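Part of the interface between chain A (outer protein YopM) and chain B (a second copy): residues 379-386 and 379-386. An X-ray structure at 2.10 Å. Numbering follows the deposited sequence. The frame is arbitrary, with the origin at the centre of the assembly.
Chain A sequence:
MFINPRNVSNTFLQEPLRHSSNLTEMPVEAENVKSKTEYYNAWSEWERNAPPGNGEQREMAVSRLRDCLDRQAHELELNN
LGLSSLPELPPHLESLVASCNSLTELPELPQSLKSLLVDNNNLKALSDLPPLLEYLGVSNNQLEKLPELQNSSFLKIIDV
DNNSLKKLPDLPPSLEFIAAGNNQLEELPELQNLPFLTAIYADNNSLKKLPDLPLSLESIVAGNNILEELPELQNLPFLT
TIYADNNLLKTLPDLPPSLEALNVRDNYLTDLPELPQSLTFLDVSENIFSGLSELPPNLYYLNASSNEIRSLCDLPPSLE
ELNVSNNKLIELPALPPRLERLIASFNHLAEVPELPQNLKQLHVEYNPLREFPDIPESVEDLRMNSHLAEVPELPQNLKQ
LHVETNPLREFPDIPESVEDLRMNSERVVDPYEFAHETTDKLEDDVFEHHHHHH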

# COMPACT_ATOMS: atom_id res chain seq x y z
N VAL A 379 -15.87 14.28 10.16
CA VAL A 379 -15.09 13.27 9.47
C VAL A 379 -14.28 13.86 8.32
O VAL A 379 -14.84 14.35 7.35
CB VAL A 379 -15.99 12.15 8.93
CG1 VAL A 379 -15.16 11.11 8.18
CG2 VAL A 379 -16.75 11.51 10.08
N GLU A 380 -12.96 13.81 8.46
CA GLU A 380 -12.05 14.33 7.44
C GLU A 380 -11.51 13.16 6.62
O GLU A 380 -11.26 13.28 5.42
CB GLU A 380 -10.87 15.04 8.09
CG GLU A 380 -11.23 16.00 9.20
CD GLU A 380 -10.00 16.60 9.88
OE1 GLU A 380 -9.05 15.84 10.17
OE2 GLU A 380 -9.99 17.82 10.13
N ASP A 381 -11.31 12.04 7.29
CA ASP A 381 -10.75 10.84 6.69
C ASP A 381 -11.78 9.72 6.72
O ASP A 381 -12.03 9.13 7.76
CB ASP A 381 -9.51 10.44 7.47
CG ASP A 381 -8.82 9.24 6.88
OD1 ASP A 381 -9.44 8.54 6.05
OD2 ASP A 381 -7.66 9.01 7.25
N LEU A 382 -12.34 9.42 5.56
CA LEU A 382 -13.36 8.40 5.47
C LEU A 382 -13.03 7.31 4.46
O LEU A 382 -12.56 7.58 3.35
CB LEU A 382 -14.69 9.04 5.09
CG LEU A 382 -15.90 8.12 4.88
CD1 LEU A 382 -16.23 7.40 6.16
CD2 LEU A 382 -17.08 8.96 4.41
N ARG A 383 -13.26 6.07 4.86
CA ARG A 383 -13.04 4.92 3.99
C ARG A 383 -14.09 3.91 4.35
O ARG A 383 -14.17 3.45 5.49
CB ARG A 383 -11.64 4.33 4.17
CG ARG A 383 -10.53 5.35 3.92
CD ARG A 383 -9.20 4.71 3.56
NE ARG A 383 -8.86 3.58 4.41
CZ ARG A 383 -7.62 3.21 4.70
NH1 ARG A 383 -6.59 3.89 4.20
NH2 ARG A 383 -7.39 2.16 5.48
N MET A 384 -14.94 3.59 3.38
CA MET A 384 -15.98 2.62 3.58
C MET A 384 -16.06 1.77 2.33
O MET A 384 -15.91 2.27 1.22
CB MET A 384 -17.32 3.31 3.82
CG MET A 384 -17.32 4.22 5.03
SD MET A 384 -18.98 4.75 5.50
CE MET A 384 -19.17 6.21 4.49
N ASN A 385 -16.27 0.47 2.52
CA ASN A 385 -16.37 -0.44 1.41
C ASN A 385 -17.25 -1.60 1.85
O ASN A 385 -16.91 -2.33 2.78
CB ASN A 385 -14.98 -0.94 1.02
CG ASN A 385 -14.98 -1.68 -0.31
OD1 ASN A 385 -14.07 -1.52 -1.13
ND2 ASN A 385 -16.00 -2.50 -0.52
N SER A 386 -18.38 -1.76 1.17
CA SER A 386 -19.32 -2.82 1.49
C SER A 386 -18.97 -4.10 0.73
O SER A 386 -18.10 -4.10 -0.14
CB SER A 386 -20.73 -2.37 1.14
OG SER A 386 -20.83 -2.02 -0.23
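Chain B (379-386) VEDLRMNS

Edge-to-edge pairing of identical strands is a simple way for a protein to make a symmetric dimer, and residues 379-386 of YopM illustrate it well. Chain B lies alongside chain A as an extended strand from residue 381 to 385, running antiparallel at 175°, with the strand axes approaching to 4.5 Å. An exact two-fold relates the copies, so Arg B383 faces its own counterpart and every other pairing occurs twice.

Val B379, with chi1 in the t well, makes no contact with the opposite stretch. Pairing begins at Glu B380, whose carbonyl O accepts a hydrogen bond from Ser A386 N at 2.9 Å, although the position of that oxygen is less certain; its side chain ends by leading away from chain A. Asp B381 enters the strand opposite Asn A385 as a non-hydrogen-bonded pair, with CA atoms 4.3 Å apart.

Leu B382 then forms a narrow, two-bonded ring with Met A384: Leu B382 N donates to Met A384 O at 2.6 Å, nearly linear, and Met A384 N returns a bond to Leu B382 O at 2.8 Å. On this face the leucines meet, Leu B382 CD2 lying 3.4 Å from Leu A382 CD2, and the leucine and methionine side chains are buried together.

At the arginine pair Arg B383 CA lies 4.3 Å from Arg A383 CA, and the side chains share the other face with Asp B381 and Asn B385; the Arg B383 CD to Arg A383 CD distance is 4.0 Å. Met B384 repeats the bonded ring with Leu A382, its CE 3.4 Å from Leu A382 CD2. Asn B385 pairs with Asp A381, and Ser B386 N closes the ladder with a 2.9 Å hydrogen bond to Glu A380 O, the symmetry mate of the first bond and subject to the same uncertainty. Alternation thus separates an apolar face from a polar one.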

# COMPACT_ATOMS: atom_id res chain seq x y z
N VAL B 379 -23.02 3.96 -3.67
CA VAL B 379 -21.60 3.94 -3.35
C VAL B 379 -21.25 2.81 -2.40
O VAL B 379 -21.70 2.79 -1.26
CB VAL B 379 -21.16 5.28 -2.73
CG1 VAL B 379 -19.68 5.23 -2.37
CG2 VAL B 379 -21.44 6.41 -3.71
N GLU B 380 -20.45 1.87 -2.88
CA GLU B 380 -20.03 0.72 -2.09
C GLU B 380 -18.60 0.96 -1.60
O GLU B 380 -18.22 0.55 -0.51
CB GLU B 380 -20.02 -0.55 -2.94
CG GLU B 380 -21.25 -0.76 -3.78
CD GLU B 380 -21.14 -1.98 -4.68
OE1 GLU B 380 -20.08 -2.18 -5.31
OE2 GLU B 380 -22.13 -2.75 -4.78
N ASP B 381 -17.82 1.63 -2.43
CA ASP B 381 -16.42 1.90 -2.15
C ASP B 381 -16.20 3.40 -2.05
O ASP B 381 -16.19 4.11 -3.06
CB ASP B 381 -15.58 1.33 -3.28
CG ASP B 381 -14.11 1.51 -3.05
OD1 ASP B 381 -13.73 2.33 -2.19
OD2 ASP B 381 -13.33 0.84 -3.75
N LEU B 382 -16.01 3.88 -0.83
CA LEU B 382 -15.82 5.29 -0.60
C LEU B 382 -14.54 5.62 0.14
O LEU B 382 -14.16 4.96 1.10
CB LEU B 382 -17.01 5.84 0.20
CG LEU B 382 -16.99 7.30 0.61
CD1 LEU B 382 -16.99 8.19 -0.62
CD2 LEU B 382 -18.21 7.59 1.47
N ARG B 383 -13.85 6.65 -0.34
CA ARG B 383 -12.63 7.12 0.29
C ARG B 383 -12.60 8.61 0.10
O ARG B 383 -12.61 9.11 -1.03
CB ARG B 383 -11.39 6.47 -0.33
CG ARG B 383 -11.41 4.95 -0.26
CD ARG B 383 -10.04 4.32 -0.35
NE ARG B 383 -9.21 4.90 -1.40
CZ ARG B 383 -8.26 4.23 -2.05
NH1 ARG B 383 -8.02 2.96 -1.76
NH2 ARG B 383 -7.54 4.84 -2.99
N MET B 384 -12.61 9.33 1.21
CA MET B 384 -12.56 10.77 1.18
C MET B 384 -11.63 11.22 2.28
O MET B 384 -11.62 10.65 3.37
CB MET B 384 -13.95 11.36 1.39
CG MET B 384 -14.96 10.92 0.35
SD MET B 384 -16.48 11.88 0.41
CE MET B 384 -17.42 10.96 1.62
N ASN B 385 -10.84 12.24 2.00
CA ASN B 385 -9.91 12.77 2.97
C ASN B 385 -9.68 14.24 2.64
O ASN B 385 -9.18 14.57 1.57
CB ASN B 385 -8.59 12.00 2.91
CG ASN B 385 -7.68 12.31 4.09
OD1 ASN B 385 -7.04 11.42 4.65
ND2 ASN B 385 -7.62 13.59 4.46
N SER B 386 -10.07 15.10 3.57
CA SER B 386 -9.92 16.54 3.39
C SER B 386 -8.55 17.01 3.86
O SER B 386 -7.79 16.24 4.46
CB SER B 386 -11.02 17.26 4.15
OG SER B 386 -10.97 16.94 5.53